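Local coordinates for solute Binding Protein BlMnBP1, Blac_00780 in complex with mannopentaose (Bifidobacterium, PDB 6I5W) that binds manno-oligosaccharides such as mannopentaose as the solute-binding protein of an ABC transporter, probably handing them on for uptake, at residues 383-388 against 418-423; 189-194 against 222-227; 22-27 against 81-86. All coordinates share one frame; numbering follows the deposited sequence.

Interaction 1 (383-388 against 418-423); sequences SELGIN and QKWAKA. With BMA (beta-D-mannopyranose), chain B.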
loop_
_atom_site.group_PDB
_atom_site.type_symbol
_atom_site.label_atom_id
_atom_site.label_comp_id
_atom_site.label_asym_id
_atom_site.label_seq_id
_atom_site.Cartn_x
_atom_site.Cartn_y
_atom_site.Cartn_z
ATOM N N SER A 383 18.155 9.011 -8.759
ATOM C CA SER A 383 17.269 9.642 -9.743
ATOM C C SER A 383 16.440 10.756 -9.124
ATOM O O SER A 383 15.990 11.662 -9.851
ATOM C CB SER A 383 16.364 8.588 -10.380
ATOM O OG SER A 383 15.406 8.124 -9.456
ATOM N N GLU A 384 16.281 10.731 -7.801
ATOM C CA GLU A 384 15.445 11.703 -7.100
ATOM C C GLU A 384 13.999 11.585 -7.575
ATOM O O GLU A 384 13.239 12.553 -7.552
ATOM C CB GLU A 384 15.968 13.139 -7.272
ATOM C CG GLU A 384 17.469 13.348 -6.932
ATOM C CD GLU A 384 17.777 13.496 -5.436
ATOM O OE1 GLU A 384 16.842 13.491 -4.600
ATOM O OE2 GLU A 384 18.973 13.621 -5.089
ATOM N N LEU A 385 13.626 10.391 -8.019
ATOM C CA LEU A 385 12.258 10.100 -8.415
ATOM C C LEU A 385 11.444 9.506 -7.263
ATOM O O LEU A 385 10.315 9.928 -7.012
ATOM C CB LEU A 385 12.249 9.154 -9.606
ATOM C CG LEU A 385 12.188 9.794 -10.990
ATOM C CD1 LEU A 385 12.054 8.702 -12.018
ATOM C CD2 LEU A 385 11.040 10.729 -11.040
ATOM N N GLY A 386 11.984 8.531 -6.552
ATOM C CA GLY A 386 11.279 8.063 -5.391
ATOM C C GLY A 386 10.141 7.160 -5.749
ATOM O O GLY A 386 9.069 7.233 -5.138
ATOM N N ILE A 387 10.360 6.326 -6.753
ATOM C CA ILE A 387 9.337 5.374 -7.253
ATOM C C ILE A 387 8.874 4.527 -6.063
ATOM O O ILE A 387 9.726 3.962 -5.428
ATOM C CB ILE A 387 9.893 4.506 -8.388
ATOM C CG1 ILE A 387 10.203 5.342 -9.620
ATOM C CG2 ILE A 387 8.938 3.385 -8.713
ATOM C CD1 ILE A 387 9.004 6.045 -10.166
ATOM N N ASN A 388 7.577 4.468 -5.768
ATOM C CA ASN A 388 7.011 3.659 -4.665
ATOM C C ASN A 388 7.767 3.969 -3.388
ATOM O O ASN A 388 8.212 3.049 -2.724
ATOM C CB ASN A 388 7.108 2.167 -4.950
ATOM C CG ASN A 388 5.767 1.513 -4.804
ATOM O OD1 ASN A 388 5.198 1.529 -3.729
ATOM N ND2 ASN A 388 5.268 0.957 -5.881
ATOM N N GLN A 418 14.922 10.993 -18.092
ATOM C CA GLN A 418 16.294 11.486 -18.129
ATOM C C GLN A 418 16.952 11.438 -16.753
ATOM O O GLN A 418 18.127 11.061 -16.666
ATOM C CB GLN A 418 16.332 12.893 -18.726
ATOM C CG GLN A 418 16.253 12.886 -20.261
ATOM C CD GLN A 418 16.322 14.275 -20.909
ATOM O OE1 GLN A 418 16.932 15.213 -20.373
ATOM N NE2 GLN A 418 15.693 14.404 -22.077
ATOM N N LYS A 419 16.230 11.804 -15.673
ATOM C CA LYS A 419 16.726 11.552 -14.318
ATOM C C LYS A 419 16.998 10.065 -14.100
ATOM O O LYS A 419 18.060 9.683 -13.600
ATOM C CB LYS A 419 15.725 12.063 -13.279
ATOM C CG LYS A 419 15.579 13.574 -13.266
ATOM C CD LYS A 419 14.758 14.058 -12.117
ATOM C CE LYS A 419 14.332 15.497 -12.341
ATOM N NZ LYS A 419 15.470 16.294 -12.792
ATOM N N TRP A 420 16.052 9.205 -14.470
ATOM C CA TRP A 420 16.218 7.776 -14.232
ATOM C C TRP A 420 17.387 7.224 -15.013
ATOM O O TRP A 420 18.144 6.392 -14.504
ATOM C CB TRP A 420 14.971 7.007 -14.640
ATOM C CG TRP A 420 14.905 5.581 -14.173
ATOM C CD1 TRP A 420 15.197 4.466 -14.881
ATOM C CD2 TRP A 420 14.485 5.137 -12.869
ATOM N NE1 TRP A 420 14.973 3.321 -14.091
ATOM C CE2 TRP A 420 14.528 3.728 -12.861
ATOM C CE3 TRP A 420 14.066 5.802 -11.713
ATOM C CZ2 TRP A 420 14.174 2.987 -11.738
ATOM C CZ3 TRP A 420 13.734 5.064 -10.600
ATOM C CH2 TRP A 420 13.786 3.667 -10.620
ATOM N N ALA A 421 17.512 7.644 -16.275
ATOM C CA ALA A 421 18.547 7.115 -17.152
ATOM C C ALA A 421 19.934 7.314 -16.566
ATOM O O ALA A 421 20.784 6.425 -16.683
ATOM C CB ALA A 421 18.434 7.774 -18.530
ATOM N N LYS A 422 20.201 8.493 -15.973
ATOM C CA LYS A 422 21.522 8.761 -15.412
ATOM C C LYS A 422 21.743 7.880 -14.195
ATOM O O LYS A 422 22.826 7.298 -14.038
ATOM C CB LYS A 422 21.682 10.258 -15.098
ATOM C CG LYS A 422 22.624 10.642 -13.920
ATOM C CD LYS A 422 24.148 10.466 -14.185
ATOM C CE LYS A 422 25.064 11.281 -13.195
ATOM N NZ LYS A 422 24.706 11.249 -11.715
ATOM N N ALA A 423 20.703 7.719 -13.357
ATOM C CA ALA A 423 20.820 6.890 -12.167
ATOM C C ALA A 423 21.118 5.431 -12.502
ATOM O O ALA A 423 21.963 4.793 -11.854
ATOM C CB ALA A 423 19.543 7.007 -11.345
HETATM C C1 BMA B . 7.344 -2.630 -2.172
HETATM C C2 BMA B . 7.700 -4.075 -2.434
HETATM C C3 BMA B . 9.143 -4.203 -2.953
HETATM C C4 BMA B . 9.684 -3.010 -3.719
HETATM C C5 BMA B . 9.217 -1.686 -3.133
HETATM C C6 BMA B . 9.630 -0.492 -3.971
HETATM O O2 BMA B . 6.843 -4.657 -3.375
HETATM O O3 BMA B . 9.266 -5.363 -3.788
HETATM O O4 BMA B . 11.113 -3.052 -3.677
HETATM O O5 BMA B . 7.807 -1.770 -3.128
HETATM O O6 BMA B . 9.997 0.564 -3.085
#

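Interaction 2 (189-194 against 222-227); sequences QYIAGN and THPYAV. With ZN (zinc ion), chain P; BMA (beta-D-mannopyranose), chain C.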
loop_
_atom_site.group_PDB
_atom_site.type_symbol
_atom_site.label_atom_id
_atom_site.label_comp_id
_atom_site.label_asym_id
_atom_site.label_seq_id
_atom_site.Cartn_x
_atom_site.Cartn_y
_atom_site.Cartn_z
ATOM N N GLN A 189 2.421 2.264 -7.237
ATOM C CA GLN A 189 2.209 0.857 -6.914
ATOM C C GLN A 189 1.571 0.078 -8.045
ATOM O O GLN A 189 1.464 -1.146 -7.945
ATOM C CB GLN A 189 1.311 0.752 -5.666
ATOM C CG GLN A 189 1.965 1.368 -4.398
ATOM C CD GLN A 189 0.983 1.608 -3.252
ATOM O OE1 GLN A 189 -0.166 1.122 -3.273
ATOM N NE2 GLN A 189 1.431 2.363 -2.250
ATOM N N TYR A 190 1.146 0.757 -9.106
ATOM C CA TYR A 190 0.473 0.104 -10.203
ATOM C C TYR A 190 1.345 -0.073 -11.436
ATOM O O TYR A 190 0.917 -0.758 -12.358
ATOM C CB TYR A 190 -0.768 0.896 -10.614
ATOM C CG TYR A 190 -1.823 1.006 -9.589
ATOM C CD1 TYR A 190 -1.730 1.959 -8.602
ATOM C CD2 TYR A 190 -2.933 0.169 -9.604
ATOM C CE1 TYR A 190 -2.688 2.060 -7.626
ATOM C CE2 TYR A 190 -3.895 0.256 -8.626
ATOM C CZ TYR A 190 -3.772 1.211 -7.625
ATOM O OH TYR A 190 -4.697 1.369 -6.618
ATOM N N ILE A 191 2.580 0.473 -11.460
ATOM C CA ILE A 191 3.345 0.525 -12.705
ATOM C C ILE A 191 4.114 -0.745 -13.015
ATOM O O ILE A 191 4.779 -0.801 -14.053
ATOM C CB ILE A 191 4.306 1.730 -12.658
ATOM C CG1 ILE A 191 5.463 1.489 -11.654
ATOM C CG2 ILE A 191 3.507 2.989 -12.283
ATOM C CD1 ILE A 191 6.584 2.516 -11.769
ATOM N N ALA A 192 4.039 -1.770 -12.178
ATOM C CA ALA A 192 4.907 -2.911 -12.342
ATOM C C ALA A 192 4.039 -4.136 -12.610
ATOM O O ALA A 192 3.664 -4.366 -13.793
ATOM C CB ALA A 192 5.774 -3.120 -11.071
ATOM N N GLY A 193 3.671 -4.951 -11.627
ATOM C CA GLY A 193 2.911 -6.153 -11.885
ATOM C C GLY A 193 1.605 -5.893 -12.618
ATOM O O GLY A 193 1.241 -6.637 -13.536
ATOM N N ASN A 194 0.869 -4.840 -12.216
ATOM C CA ASN A 194 -0.393 -4.542 -12.873
ATOM C C ASN A 194 -0.164 -4.042 -14.297
ATOM O O ASN A 194 -0.958 -4.322 -15.200
ATOM C CB ASN A 194 -1.181 -3.470 -12.108
ATOM C CG ASN A 194 -1.496 -3.863 -10.677
ATOM O OD1 ASN A 194 -0.693 -4.458 -9.992
ATOM N ND2 ASN A 194 -2.680 -3.527 -10.230
ATOM N N THR A 222 -0.052 -0.478 -21.885
ATOM C CA THR A 222 0.575 -1.171 -20.771
ATOM C C THR A 222 1.828 -0.410 -20.366
ATOM O O THR A 222 2.146 0.639 -20.948
ATOM C CB THR A 222 0.888 -2.637 -21.133
ATOM O OG1 THR A 222 2.105 -2.722 -21.922
ATOM C CG2 THR A 222 -0.275 -3.245 -21.904
ATOM N N HIS A 223 2.522 -0.936 -19.275
ATOM C CA HIS A 223 3.744 -0.397 -18.734
ATOM C C HIS A 223 3.530 0.907 -17.965
ATOM O O HIS A 223 2.414 1.435 -17.909
ATOM C CB HIS A 223 4.740 -0.234 -19.877
ATOM C CG HIS A 223 5.413 -1.518 -20.290
ATOM N ND1 HIS A 223 4.765 -2.516 -20.968
ATOM C CD2 HIS A 223 6.692 -1.951 -20.139
ATOM C CE1 HIS A 223 5.609 -3.505 -21.223
ATOM N NE2 HIS A 223 6.784 -3.188 -20.727
ATOM N N PRO A 224 4.550 1.407 -17.277
ATOM C CA PRO A 224 4.328 2.574 -16.403
ATOM C C PRO A 224 3.644 3.743 -17.106
ATOM O O PRO A 224 2.723 4.358 -16.534
ATOM C CB PRO A 224 5.757 2.895 -15.933
ATOM C CG PRO A 224 6.410 1.580 -15.872
ATOM C CD PRO A 224 5.881 0.795 -17.041
ATOM N N TYR A 225 4.062 4.044 -18.339
ATOM C CA TYR A 225 3.447 5.131 -19.107
ATOM C C TYR A 225 1.932 5.107 -19.041
ATOM O O TYR A 225 1.293 6.128 -18.695
ATOM C CB TYR A 225 3.905 5.045 -20.553
ATOM C CG TYR A 225 3.369 6.122 -21.471
ATOM C CD1 TYR A 225 4.037 7.321 -21.602
ATOM C CD2 TYR A 225 2.209 5.921 -22.221
ATOM C CE1 TYR A 225 3.568 8.321 -22.438
ATOM C CE2 TYR A 225 1.725 6.933 -23.107
ATOM C CZ TYR A 225 2.408 8.120 -23.199
ATOM O OH TYR A 225 1.981 9.126 -24.016
ATOM N N ALA A 226 1.334 3.944 -19.334
ATOM C CA ALA A 226 -0.120 3.831 -19.363
ATOM C C ALA A 226 -0.763 4.183 -18.027
ATOM O O ALA A 226 -1.882 4.742 -18.001
ATOM C CB ALA A 226 -0.499 2.407 -19.772
ATOM N N VAL A 227 -0.096 3.865 -16.920
ATOM C CA VAL A 227 -0.634 4.180 -15.606
ATOM C C VAL A 227 -0.644 5.689 -15.380
ATOM O O VAL A 227 -1.647 6.256 -14.941
ATOM C CB VAL A 227 0.182 3.496 -14.500
ATOM C CG1 VAL A 227 -0.232 3.995 -13.089
ATOM C CG2 VAL A 227 0.044 1.960 -14.549
HETATM ZN ZN ZN P . 8.294 -4.372 -21.204
HETATM C C1 BMA C . -0.298 2.055 2.588
HETATM C C2 BMA C . -0.579 0.905 1.673
HETATM C C3 BMA C . 0.710 0.120 1.605
HETATM C C4 BMA C . 1.933 0.972 1.347
HETATM C C5 BMA C . 1.981 2.238 2.189
HETATM C C6 BMA C . 3.008 3.215 1.680
HETATM O O2 BMA C . -0.972 1.282 0.345
HETATM O O3 BMA C . 0.616 -0.922 0.624
HETATM O O4 BMA C . 3.050 0.158 1.780
HETATM O O5 BMA C . 0.718 2.842 2.102
HETATM O O6 BMA C . 3.032 4.300 2.541
HETATM O O HOH W 1 9.989 -3.597 -19.973
HETATM O O HOH W 2 8.559 -6.409 -19.656
#

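Interaction 3 (22-27 against 81-86); sequences TTITFM and SWDIMM. With ZN (zinc ion), chain U.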
loop_
_atom_site.group_PDB
_atom_site.type_symbol
_atom_site.label_atom_id
_atom_site.label_comp_id
_atom_site.label_asym_id
_atom_site.label_seq_id
_atom_site.Cartn_x
_atom_site.Cartn_y
_atom_site.Cartn_z
ATOM N N THR A 22 4.961 -5.805 31.008
ATOM C CA THR A 22 5.617 -4.588 30.552
ATOM C C THR A 22 4.610 -3.734 29.787
ATOM O O THR A 22 3.446 -4.108 29.588
ATOM C CB THR A 22 6.834 -4.885 29.667
ATOM O OG1 THR A 22 7.456 -3.646 29.310
ATOM C CG2 THR A 22 6.432 -5.618 28.408
ATOM N N THR A 23 5.073 -2.564 29.367
ATOM C CA THR A 23 4.282 -1.649 28.557
ATOM C C THR A 23 5.030 -1.415 27.260
ATOM O O THR A 23 6.194 -1.000 27.286
ATOM C CB THR A 23 4.040 -0.324 29.275
ATOM O OG1 THR A 23 3.106 -0.538 30.344
ATOM C CG2 THR A 23 3.511 0.711 28.264
ATOM N N ILE A 24 4.371 -1.685 26.137
ATOM C CA ILE A 24 4.965 -1.453 24.831
ATOM C C ILE A 24 4.173 -0.362 24.115
ATOM O O ILE A 24 2.975 -0.154 24.344
ATOM C CB ILE A 24 5.037 -2.719 23.960
ATOM C CG1 ILE A 24 3.677 -3.391 23.865
ATOM C CG2 ILE A 24 6.047 -3.717 24.502
ATOM C CD1 ILE A 24 3.710 -4.650 23.009
ATOM N N THR A 25 4.872 0.363 23.264
ATOM C CA THR A 25 4.300 1.471 22.522
ATOM C C THR A 25 4.264 1.115 21.040
ATOM O O THR A 25 5.285 0.740 20.449
ATOM C CB THR A 25 5.111 2.732 22.791
ATOM O OG1 THR A 25 4.831 3.161 24.134
ATOM C CG2 THR A 25 4.784 3.807 21.801
ATOM N N PHE A 26 3.079 1.215 20.467
ATOM C CA PHE A 26 2.775 0.830 19.089
ATOM C C PHE A 26 2.486 2.112 18.331
ATOM O O PHE A 26 1.488 2.779 18.607
ATOM C CB PHE A 26 1.571 -0.107 19.088
ATOM C CG PHE A 26 1.097 -0.545 17.733
ATOM C CD1 PHE A 26 1.945 -0.578 16.658
ATOM C CD2 PHE A 26 -0.243 -0.903 17.535
ATOM C CE1 PHE A 26 1.496 -0.985 15.422
ATOM C CE2 PHE A 26 -0.704 -1.310 16.293
ATOM C CZ PHE A 26 0.170 -1.358 15.243
ATOM N N MET A 27 3.398 2.498 17.444
ATOM C CA MET A 27 3.120 3.565 16.488
ATOM C C MET A 27 2.521 2.990 15.206
ATOM O O MET A 27 3.030 1.996 14.655
ATOM C CB MET A 27 4.390 4.329 16.121
ATOM C CG MET A 27 5.016 5.171 17.221
ATOM S SD MET A 27 6.664 5.710 16.673
ATOM C CE MET A 27 6.322 6.749 15.246
ATOM N N SER A 81 12.147 5.066 22.468
ATOM C CA SER A 81 10.867 5.726 22.670
ATOM C C SER A 81 9.696 5.017 22.004
ATOM O O SER A 81 8.564 5.475 22.154
ATOM C CB SER A 81 10.906 7.143 22.094
ATOM O OG SER A 81 11.307 7.106 20.732
ATOM N N TRP A 82 9.947 3.967 21.234
ATOM C CA TRP A 82 8.882 3.198 20.617
ATOM C C TRP A 82 9.331 1.745 20.560
ATOM O O TRP A 82 10.522 1.449 20.456
ATOM C CB TRP A 82 8.564 3.704 19.214
ATOM C CG TRP A 82 9.754 3.578 18.419
ATOM C CD1 TRP A 82 10.797 4.445 18.379
ATOM C CD2 TRP A 82 10.111 2.486 17.567
ATOM N NE1 TRP A 82 11.773 3.981 17.532
ATOM C CE2 TRP A 82 11.380 2.774 17.024
ATOM C CE3 TRP A 82 9.473 1.302 17.188
ATOM C CZ2 TRP A 82 12.034 1.918 16.127
ATOM C CZ3 TRP A 82 10.109 0.459 16.277
ATOM C CH2 TRP A 82 11.393 0.763 15.775
ATOM N N ASP A 83 8.352 0.851 20.604
ATOM C CA ASP A 83 8.602 -0.578 20.574
ATOM C C ASP A 83 8.239 -1.201 19.247
ATOM O O ASP A 83 9.040 -1.936 18.656
ATOM C CB ASP A 83 7.805 -1.250 21.717
ATOM C CG ASP A 83 7.875 -0.445 23.008
ATOM O OD1 ASP A 83 7.228 0.627 23.114
ATOM O OD2 ASP A 83 8.593 -0.857 23.936
ATOM N N ILE A 84 7.043 -0.936 18.759
ATOM C CA ILE A 84 6.643 -1.365 17.430
ATOM C C ILE A 84 6.265 -0.134 16.637
ATOM O O ILE A 84 5.554 0.748 17.138
ATOM C CB ILE A 84 5.442 -2.323 17.441
ATOM C CG1 ILE A 84 5.694 -3.566 18.294
ATOM C CG2 ILE A 84 5.115 -2.752 15.990
ATOM C CD1 ILE A 84 4.414 -4.294 18.588
ATOM N N MET A 85 6.691 -0.106 15.386
ATOM C CA MET A 85 6.148 0.822 14.407
ATOM C C MET A 85 5.837 0.080 13.104
ATOM O O MET A 85 6.409 -0.975 12.792
ATOM C CB MET A 85 7.091 1.998 14.169
ATOM C CG MET A 85 8.278 1.727 13.290
ATOM S SD MET A 85 8.969 3.301 12.624
ATOM C CE MET A 85 9.414 4.183 14.096
ATOM N N MET A 86 4.892 0.631 12.353
ATOM C CA MET A 86 4.748 0.291 10.946
ATOM C C MET A 86 5.971 0.811 10.192
ATOM O O MET A 86 6.385 1.957 10.368
ATOM C CB MET A 86 3.466 0.902 10.413
ATOM C CG MET A 86 2.206 0.489 11.200
ATOM S SD MET A 86 2.271 -1.243 11.670
ATOM C CE MET A 86 1.514 -2.062 10.304
HETATM ZN ZN ZN U . 8.347 1.071 24.854
HETATM O O HOH W 3 9.062 3.386 25.282
HETATM O O HOH W 4 10.908 1.183 24.783
#

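Interaction 1 (383-388 against 418-423)
W420, on helix 409-426, lays the six-membered part of its indole against the end of helix 375-383 and the loop that follows, meeting S383, L385 and I387 in turn. From CB the side chain runs with CG anti to the backbone N (chi1 -167°), which carries the ring away from its own helix and along the loop. CE3 comes first, 3.5 Å from L385 CD1 and as close to S383 OG. CZ3 follows, 3.7 Å from I387 CG1, and CH2 lies a little farther from the same carbon. The side chains of L385 and I387 each cross the tryptophan at about a right angle, L385 CD1 and I387 CG1 approaching the ring obliquely. On the far side of the indole NE1 is hydrogen-bonded to the carbonyl of L206, which fixes the rotation of the ring. The motif on the loop side is an ST turn at the end of helix 375-383: L385 N donates to S383 OG at 3.2 Å, while OG is also hydrogen-bonded to carbonyls of V379 and N380. E384, between them, is the first residue to leave helical angles, with phi 62°. Beside the turn, A423 CB fits against S383 CB at 3.7 Å, and the start of the K419 chain passes the carbonyl of S383, its CB 3.5 Å from S383 O. Farther along, the loop reaches the glycan of this solute-binding protein, where N388 O accepts a hydrogen bond of 3.1 Å from O6 of a mannose unit.

Interaction 2 (189-194 against 222-227)
I191 sits over the first turn of helix 223-236, its CB 3.8 Å from P224 CB, and the CA atoms of these two residues approach to 4.3 Å. The contact is a loop-on-helix packing within the periplasmic-binding-protein fold: the turn that leads from Q189 into helix 193-196 leans on the opening turn of the next long helix. Two bumps on that helix, the ring of P224 and the forked tip of V227 one turn later, face the loop, and I191 sets its CB against P224 and its CG2 against V227, between the two. Its CG1 stands between the backbone N and the carbonyl carbon (chi1 71°), which leaves CG2 beside the N and directed at V227, 4.0 Å from V227 CG1. The isoleucine and valine side chains cross at about a right angle. V227 in turn wedges its two methyls against Y190: CG1 meets Y190 CB at 4.0 Å, and CG2 lies 3.6 Å from Y190 O. Beyond CB the tyrosine turns off, its ring meeting that of F289 and its OH hydrogen-bonded to G135 O. On the proline side the packing covers a polar atom, I191 O, which has P224 CG at 3.4 Å and no hydrogen-bonding partner in the model. F201 of helix 201-205 also touches P224. No hydrogen bond joins the two segments, which meet by apolar packing; a backbone bond between H223 and A195 lies just beyond. The H223 side chain, just before the proline, turns away from I191 to a zinc ion. Its ring is held by ND1, which donates to T222 OG1 almost straight (169°) and in the ring plane, while NE2 binds the zinc at 2.0 Å.

Interaction 3 (22-27 against 81-86)
F26 bridges to I84 in parallel fashion, joining neighbouring strands in the sheet of one lobe of the solute-binding fold. Backbone bonds come first. T25 O accepts from two donors: I84 N, nearly straight at 173°, and D83 N, which comes in the carbonyl plane on a lone pair. M27 N then donates to I84 O at 2.8 Å, and M86 N reaches M27 O at a longer 3.3 Å. Apolar and sulfur contacts divide between the two faces. On the face of F26 and I84, CD1 of the phenylalanine lies 3.9 Å from I84 CG2, and M86 SD sits at the ring edge, a Met-aromatic contact with F26 CE1 3.8 Å away. On the face of M27 and M85 the two methionines run side by side, and M27 SD approaches the indole of W82 obliquely. M85 CE lies over the centre of that indole, 3.8 Å above its plane. Metal binding completes the set: D83, with K317 of helix 315-330 and two waters, holds a zinc ion, its carboxylate chelating through OD1 and OD2 at 2.1 Å each.

Interactions 1 and 2 adjoin on one side of the glycan, their centres 16 Å apart. They touch twice: N388 ND2 packs 3.2 Å from Q189 CA, and I387 CG2 lies 4.0 Å from I191 CD1. Residues 383-388 and 189-194 therefore lie next to each other, and each carries a residue of the ligand pocket, N388 and Q189. Interaction 3 lies beyond the glycan, in the other lobe, with its centre 34 Å from that of interaction 1 and 36 Å from that of interaction 2; its nearest atoms stay about 13 Å from either. M86 is its closest approach to the ligand, its side chain about 7 Å from a mannose unit.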